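Local coordinates for protein glutamate--cysteine ligase GshA (Methylobacillus flagellatus KT, PDB 3K1T) that probably acts as a ligase that joins glutamate to cysteine, as a glutamate-cysteine ligase of the GshA family, at residues 202-210 with 284-292; 259-267 with 275-283. All coordinates share one frame; numbering follows the deposited sequence.

Contact 1. Residues 202-210 with 284-292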
# COMPACT_ATOMS: atom_id res chain seq x y z
N GLY A 202 4.40 -20.29 27.16
CA GLY A 202 5.80 -19.94 27.46
C GLY A 202 6.03 -18.48 27.10
O GLY A 202 6.91 -17.83 27.66
N TRP A 203 5.24 -17.99 26.14
CA TRP A 203 5.32 -16.60 25.67
C TRP A 203 5.47 -15.62 26.81
O TRP A 203 6.39 -14.80 26.82
CB TRP A 203 4.04 -16.28 24.87
CG TRP A 203 3.73 -14.83 24.74
CD1 TRP A 203 2.69 -14.15 25.34
CD2 TRP A 203 4.46 -13.88 23.99
NE1 TRP A 203 2.73 -12.82 24.97
CE2 TRP A 203 3.81 -12.64 24.14
CE3 TRP A 203 5.59 -13.96 23.18
CZ2 TRP A 203 4.26 -11.49 23.52
CZ3 TRP A 203 6.03 -12.83 22.57
CH2 TRP A 203 5.38 -11.62 22.73
N ALA A 204 4.59 -15.73 27.80
CA ALA A 204 4.47 -14.70 28.83
C ALA A 204 5.61 -14.73 29.87
O ALA A 204 5.77 -13.77 30.63
CB ALA A 204 3.08 -14.79 29.54
N THR A 205 6.35 -15.83 29.90
CA THR A 205 7.49 -15.95 30.82
C THR A 205 8.79 -16.08 30.03
O THR A 205 9.80 -16.55 30.56
CB THR A 205 7.32 -17.19 31.76
OG1 THR A 205 7.07 -18.34 30.96
CG2 THR A 205 6.16 -16.99 32.72
N ARG A 206 8.79 -15.66 28.77
CA ARG A 206 10.01 -15.63 27.97
C ARG A 206 11.05 -14.66 28.60
O ARG A 206 10.72 -13.82 29.45
CB ARG A 206 9.69 -15.19 26.55
CG ARG A 206 9.39 -13.67 26.42
CD ARG A 206 8.82 -13.25 25.06
NE ARG A 206 8.54 -11.79 25.02
CZ ARG A 206 7.51 -11.20 25.61
NH1 ARG A 206 6.58 -11.89 26.25
NH2 ARG A 206 7.38 -9.88 25.54
N ARG A 207 12.30 -14.76 28.15
CA ARG A 207 13.35 -13.88 28.67
C ARG A 207 13.25 -12.58 27.91
O ARG A 207 13.64 -12.48 26.73
CB ARG A 207 14.73 -14.51 28.51
CG ARG A 207 15.82 -13.66 29.19
CD ARG A 207 17.15 -14.35 29.23
NE ARG A 207 17.61 -14.69 27.89
CZ ARG A 207 18.77 -15.31 27.63
NH1 ARG A 207 19.58 -15.64 28.62
NH2 ARG A 207 19.12 -15.60 26.37
N LYS A 208 12.72 -11.57 28.56
CA LYS A 208 12.37 -10.33 27.85
C LYS A 208 13.61 -9.54 27.39
O LYS A 208 13.52 -8.71 26.48
CB LYS A 208 11.41 -9.49 28.71
CG LYS A 208 10.06 -10.24 28.90
CD LYS A 208 8.95 -9.42 29.53
CE LYS A 208 7.70 -10.32 29.76
NZ LYS A 208 6.92 -9.90 30.95
N SER A 209 14.78 -9.80 27.99
CA SER A 209 16.01 -9.10 27.56
C SER A 209 16.45 -9.49 26.15
O SER A 209 17.19 -8.75 25.50
CB SER A 209 17.12 -9.30 28.58
OG SER A 209 17.46 -10.65 28.71
N ASN A 210 15.92 -10.61 25.64
CA ASN A 210 16.20 -11.04 24.27
C ASN A 210 15.73 -9.99 23.26
O ASN A 210 16.26 -9.91 22.18
CB ASN A 210 15.53 -12.40 23.93
CG ASN A 210 16.16 -13.58 24.68
OD1 ASN A 210 17.22 -13.46 25.25
ND2 ASN A 210 15.48 -14.73 24.67
N ALA A 284 11.74 -4.51 36.50
CA ALA A 284 11.70 -5.80 37.21
C ALA A 284 10.62 -6.64 36.51
O ALA A 284 9.44 -6.29 36.58
CB ALA A 284 11.35 -5.60 38.68
N ASP A 285 11.03 -7.70 35.83
CA ASP A 285 10.11 -8.57 35.08
C ASP A 285 9.64 -9.77 35.93
O ASP A 285 10.46 -10.60 36.29
CB ASP A 285 10.78 -9.12 33.84
CG ASP A 285 9.85 -10.06 33.02
OD1 ASP A 285 8.61 -9.94 33.12
OD2 ASP A 285 10.39 -10.90 32.28
N ALA A 286 8.36 -9.79 36.25
CA ALA A 286 7.75 -10.88 37.00
C ALA A 286 6.83 -11.74 36.11
O ALA A 286 5.89 -12.37 36.58
CB ALA A 286 7.01 -10.36 38.25
N GLY A 287 7.13 -11.81 34.82
CA GLY A 287 6.43 -12.75 33.95
C GLY A 287 4.94 -12.45 33.88
O GLY A 287 4.54 -11.32 33.64
N THR A 288 4.11 -13.47 34.12
CA THR A 288 2.66 -13.31 34.09
C THR A 288 2.16 -12.34 35.15
O THR A 288 1.06 -11.81 35.02
CB THR A 288 1.92 -14.68 34.30
OG1 THR A 288 2.29 -15.27 35.57
CG2 THR A 288 2.25 -15.63 33.15
N TYR A 289 2.94 -12.14 36.21
CA TYR A 289 2.51 -11.30 37.34
C TYR A 289 2.63 -9.79 37.04
O TYR A 289 2.03 -8.99 37.74
CB TYR A 289 3.35 -11.63 38.60
CG TYR A 289 3.04 -13.03 39.13
CD1 TYR A 289 2.02 -13.23 40.06
CD2 TYR A 289 3.76 -14.13 38.70
CE1 TYR A 289 1.73 -14.53 40.57
CE2 TYR A 289 3.47 -15.45 39.16
CZ TYR A 289 2.45 -15.64 40.08
OH TYR A 289 2.18 -16.91 40.59
N GLY A 290 3.40 -9.45 35.99
CA GLY A 290 3.57 -8.09 35.54
C GLY A 290 5.02 -7.61 35.63
O GLY A 290 5.97 -8.41 35.76
N MSE A 291 5.18 -6.28 35.55
CA MSE A 291 6.50 -5.66 35.54
C MSE A 291 6.45 -4.40 36.42
O MSE A 291 5.45 -3.70 36.43
CB MSE A 291 6.89 -5.33 34.09
CG MSE A 291 8.19 -4.56 33.94
SE MSE A 291 8.77 -4.41 32.07
CE MSE A 291 9.81 -6.07 31.97
N GLY A 292 7.52 -4.15 37.17
CA GLY A 292 7.64 -2.94 37.98
C GLY A 292 8.75 -2.08 37.37
O GLY A 292 9.78 -2.62 36.96
O HOH W 1 9.33 -13.29 31.85
O HOH W 2 12.68 -11.66 31.41

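Contact 2. Residues 259-267 with 275-283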
# COMPACT_ATOMS: atom_id res chain seq x y z
N ASP A 259 25.69 1.82 38.38
CA ASP A 259 26.85 2.70 38.32
C ASP A 259 27.58 2.51 36.99
O ASP A 259 27.97 3.48 36.34
CB ASP A 259 27.78 2.42 39.50
CG ASP A 259 28.78 3.51 39.72
OD1 ASP A 259 28.40 4.58 40.24
OD2 ASP A 259 29.96 3.30 39.38
N SER A 260 27.75 1.26 36.59
CA SER A 260 28.49 0.94 35.37
C SER A 260 27.75 1.44 34.12
O SER A 260 28.37 1.95 33.17
CB SER A 260 28.71 -0.57 35.29
OG SER A 260 29.45 -0.90 34.14
N LEU A 261 26.44 1.30 34.12
CA LEU A 261 25.64 1.78 32.98
C LEU A 261 25.66 3.32 32.89
O LEU A 261 25.88 3.89 31.81
CB LEU A 261 24.22 1.24 33.09
CG LEU A 261 23.24 1.58 32.00
CD1 LEU A 261 23.80 1.20 30.61
CD2 LEU A 261 21.89 0.86 32.30
N LEU A 262 25.44 3.99 34.02
CA LEU A 262 25.55 5.45 34.08
C LEU A 262 26.89 5.94 33.57
O LEU A 262 26.95 6.94 32.86
CB LEU A 262 25.32 5.96 35.50
CG LEU A 262 23.87 5.86 36.02
CD1 LEU A 262 23.85 6.12 37.54
CD2 LEU A 262 22.90 6.82 35.28
N ALA A 263 27.97 5.25 33.94
CA ALA A 263 29.31 5.63 33.47
C ALA A 263 29.43 5.53 31.94
O ALA A 263 30.03 6.40 31.31
CB ALA A 263 30.39 4.79 34.17
N LYS A 264 28.88 4.46 31.35
CA LYS A 264 28.87 4.34 29.89
C LYS A 264 28.11 5.48 29.22
O LYS A 264 28.54 6.01 28.18
CB LYS A 264 28.26 3.01 29.45
CG LYS A 264 29.12 1.77 29.73
CD LYS A 264 28.46 0.47 29.25
CE LYS A 264 28.48 0.32 27.76
NZ LYS A 264 27.78 -0.96 27.27
N ILE A 265 26.95 5.85 29.78
CA ILE A 265 26.13 6.93 29.25
C ILE A 265 26.89 8.27 29.38
O ILE A 265 26.95 9.06 28.44
CB ILE A 265 24.74 7.03 29.93
CG1 ILE A 265 23.93 5.74 29.77
CG2 ILE A 265 23.93 8.20 29.37
CD1 ILE A 265 22.80 5.62 30.82
N ARG A 266 27.50 8.50 30.53
CA ARG A 266 28.31 9.69 30.73
C ARG A 266 29.39 9.86 29.66
O ARG A 266 29.60 10.99 29.21
CB ARG A 266 28.98 9.69 32.12
CG ARG A 266 28.08 10.11 33.22
CD ARG A 266 28.90 10.57 34.46
NE ARG A 266 29.69 9.48 35.02
CZ ARG A 266 29.22 8.54 35.87
NH1 ARG A 266 27.97 8.53 36.31
NH2 ARG A 266 30.07 7.62 36.30
N ARG A 267 30.08 8.77 29.26
CA ARG A 267 31.10 8.86 28.21
C ARG A 267 30.53 9.38 26.91
O ARG A 267 31.12 10.25 26.23
CB ARG A 267 31.74 7.51 27.92
CG ARG A 267 32.74 7.05 28.91
CD ARG A 267 33.43 5.79 28.42
NE ARG A 267 34.09 5.99 27.13
CZ ARG A 267 34.72 5.04 26.46
NH1 ARG A 267 34.78 3.80 26.93
NH2 ARG A 267 35.28 5.32 25.30
N LYS A 275 24.38 18.04 28.18
CA LYS A 275 24.41 18.53 29.55
C LYS A 275 23.34 17.98 30.47
O LYS A 275 23.40 18.20 31.66
CB LYS A 275 24.37 20.06 29.57
CG LYS A 275 25.57 20.68 28.84
CD LYS A 275 26.91 20.33 29.52
CE LYS A 275 28.06 20.59 28.56
NZ LYS A 275 29.38 20.46 29.22
N GLN A 276 22.37 17.26 29.92
CA GLN A 276 21.35 16.64 30.77
C GLN A 276 21.95 15.49 31.58
O GLN A 276 22.94 14.90 31.21
CB GLN A 276 20.15 16.14 29.96
CG GLN A 276 19.18 17.24 29.54
CD GLN A 276 19.62 17.90 28.25
OE1 GLN A 276 20.48 17.40 27.55
NE2 GLN A 276 19.00 19.01 27.92
N GLU A 277 21.32 15.19 32.72
CA GLU A 277 21.74 14.09 33.60
C GLU A 277 21.42 12.73 32.98
O GLU A 277 20.30 12.52 32.52
CB GLU A 277 20.98 14.15 34.93
CG GLU A 277 21.11 15.43 35.74
CD GLU A 277 20.50 15.26 37.12
OE1 GLU A 277 21.06 14.49 37.92
OE2 GLU A 277 19.44 15.86 37.39
N PRO A 278 22.39 11.80 32.96
CA PRO A 278 22.05 10.43 32.57
C PRO A 278 21.01 9.84 33.51
O PRO A 278 21.00 10.16 34.69
CB PRO A 278 23.37 9.67 32.71
CG PRO A 278 24.45 10.71 32.67
CD PRO A 278 23.83 11.97 33.20
N PHE A 279 20.12 9.00 32.97
CA PHE A 279 19.16 8.27 33.78
C PHE A 279 19.03 6.87 33.27
O PHE A 279 19.32 6.60 32.10
CB PHE A 279 17.79 8.99 33.93
CG PHE A 279 16.88 8.95 32.72
CD1 PHE A 279 17.09 9.80 31.62
CD2 PHE A 279 15.78 8.08 32.69
CE1 PHE A 279 16.19 9.80 30.50
CE2 PHE A 279 14.88 8.08 31.61
CZ PHE A 279 15.10 8.93 30.49
N VAL A 280 18.63 5.98 34.17
CA VAL A 280 18.46 4.57 33.88
C VAL A 280 17.06 4.14 34.24
O VAL A 280 16.53 4.57 35.27
CB VAL A 280 19.52 3.72 34.60
CG1 VAL A 280 19.11 2.22 34.65
CG2 VAL A 280 20.90 3.95 33.91
N ILE A 281 16.45 3.32 33.36
CA ILE A 281 15.15 2.75 33.63
C ILE A 281 15.44 1.34 34.16
O ILE A 281 16.12 0.55 33.51
CB ILE A 281 14.28 2.66 32.37
CG1 ILE A 281 14.14 4.04 31.69
CG2 ILE A 281 12.85 2.10 32.69
CD1 ILE A 281 13.48 3.95 30.28
N VAL A 282 14.92 1.05 35.35
CA VAL A 282 15.02 -0.26 36.00
C VAL A 282 13.70 -0.99 35.83
O VAL A 282 12.65 -0.52 36.32
CB VAL A 282 15.40 -0.14 37.48
CG1 VAL A 282 15.65 -1.53 38.11
CG2 VAL A 282 16.63 0.79 37.67
N LYS A 283 13.74 -2.11 35.11
CA LYS A 283 12.54 -2.90 34.79
C LYS A 283 12.61 -4.27 35.51
O LYS A 283 13.45 -5.09 35.16
CB LYS A 283 12.44 -3.12 33.28
CG LYS A 283 12.53 -1.84 32.37
CD LYS A 283 13.04 -2.18 30.91
CE LYS A 283 12.99 -0.98 29.92
NZ LYS A 283 11.60 -0.85 29.26

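Contact 1. Residues 202-210 with 284-292
Asp285 holds its carboxylate carbon anti to the backbone N (chi1 179°), while Lys208 sends out a chain that is extended as far as a bend at its last torsion; the two cross at about a right angle, and Lys208 NZ forms a 2.8 Å salt bridge with Asp285 OD1. The site illustrates how one carboxylate can serve several partners. OD1 also accepts the backbone N of Gly287 at 2.9 Å, closing an Asx turn, and its two donors arrive from opposite faces of the carboxylate. Two waters donate to Asp285 OD2: one also donates to Arg206 O, the other accepts from Lys208 N. Lys208 CG in turn covers one face of the Arg206 guanidinium, whose opposite face lies on Trp203. Beyond the charges, Ala204 CB meets Thr288 CG2 at 3.8 Å, and Gly287 CA makes a CH...O contact with Ala204 O; a CB on Gly287 would come tight against Thr205 CG2. The loop leading into helix 210-226 thus closes on the turn between strands 280-285 and 291-296, while Ser209 hydrogen-bonds Glu324 at the start of strand 324-329, to which Asp285 pairs by its backbone.

Contact 2. Residues 259-267 with 275-283
Leu262 O accepts the backbone N of Arg266 at 2.9 Å, one of the regular bonds of helix 251-272, and this turn of helix brings both residues against Pro278. No hydrogen bond crosses between the two segments, which makes the contact a worked example of a helix and a strand joined by apolar packing. The axes of helix 259-267 and strand 280-283 approach to 10.0 Å and run roughly antiparallel, at 148°. From the helix come Leu261, Leu262, Ile265 and Arg266, two adjacent pairs one turn apart that form a single stripe.

Val280 meets the first three chiefly through CG2. With CG1 anti to the backbone N (chi1 163°), CG2 falls beside that N and touches Leu261 CD2 at 3.6 Å, Leu262 CD2 at 3.8 Å and Ile265 CD1 at 4.0 Å. The same Leu262 methyl, CD2, reaches back to Pro278 CB at 3.9 Å, bridging proline and valine. Ile265 divides its work between branches: CG2 slides past the proline ring, 3.7 Å from Pro278 CB, while CD1 lies over the backbone near Phe279 O. At the margin Arg266 crosses the ring at about a right angle, its CG 3.7 Å from Pro278 CG. Replacing Ile265 by an alanine removes CG2 and CD1, which would probably cost Pro278 and Val280 a methyl partner each and open a gap under the helix.

Phe279, pointing away from the helix, meets Tyr332 edge-to-face, and Ile265 also touches Glu329 of the neighbouring strand 324-329. Lys264, on the same helix, adds a cation-pi contact with Tyr236. With only aliphatic carbons meeting the proline and valine side chains, these two segments are probably held together by close fit and burial.

Contacts 1 and 2 both use strand 280-285, with centres 24 Å apart, and so compare two ways in which other parts of the chain meet one antiparallel sheet. Contact 2 is the buried, local one: the chain leaves helix 251-272, turns back and runs as a strand beneath it, and aliphatic groups do the work. Contact 1 is only partly buried and joins parts of the chain 74 residues apart, bringing a loop to the hairpin turn where 280-285 passes into 291-296; there ion pairing, an Asx turn and bridging waters dominate. The contrast follows position. The start of the strand is packed under a helix, whereas the turn at its far end meets irregular backbone, where waters link Arg206 O and Lys208 N to a carboxylate.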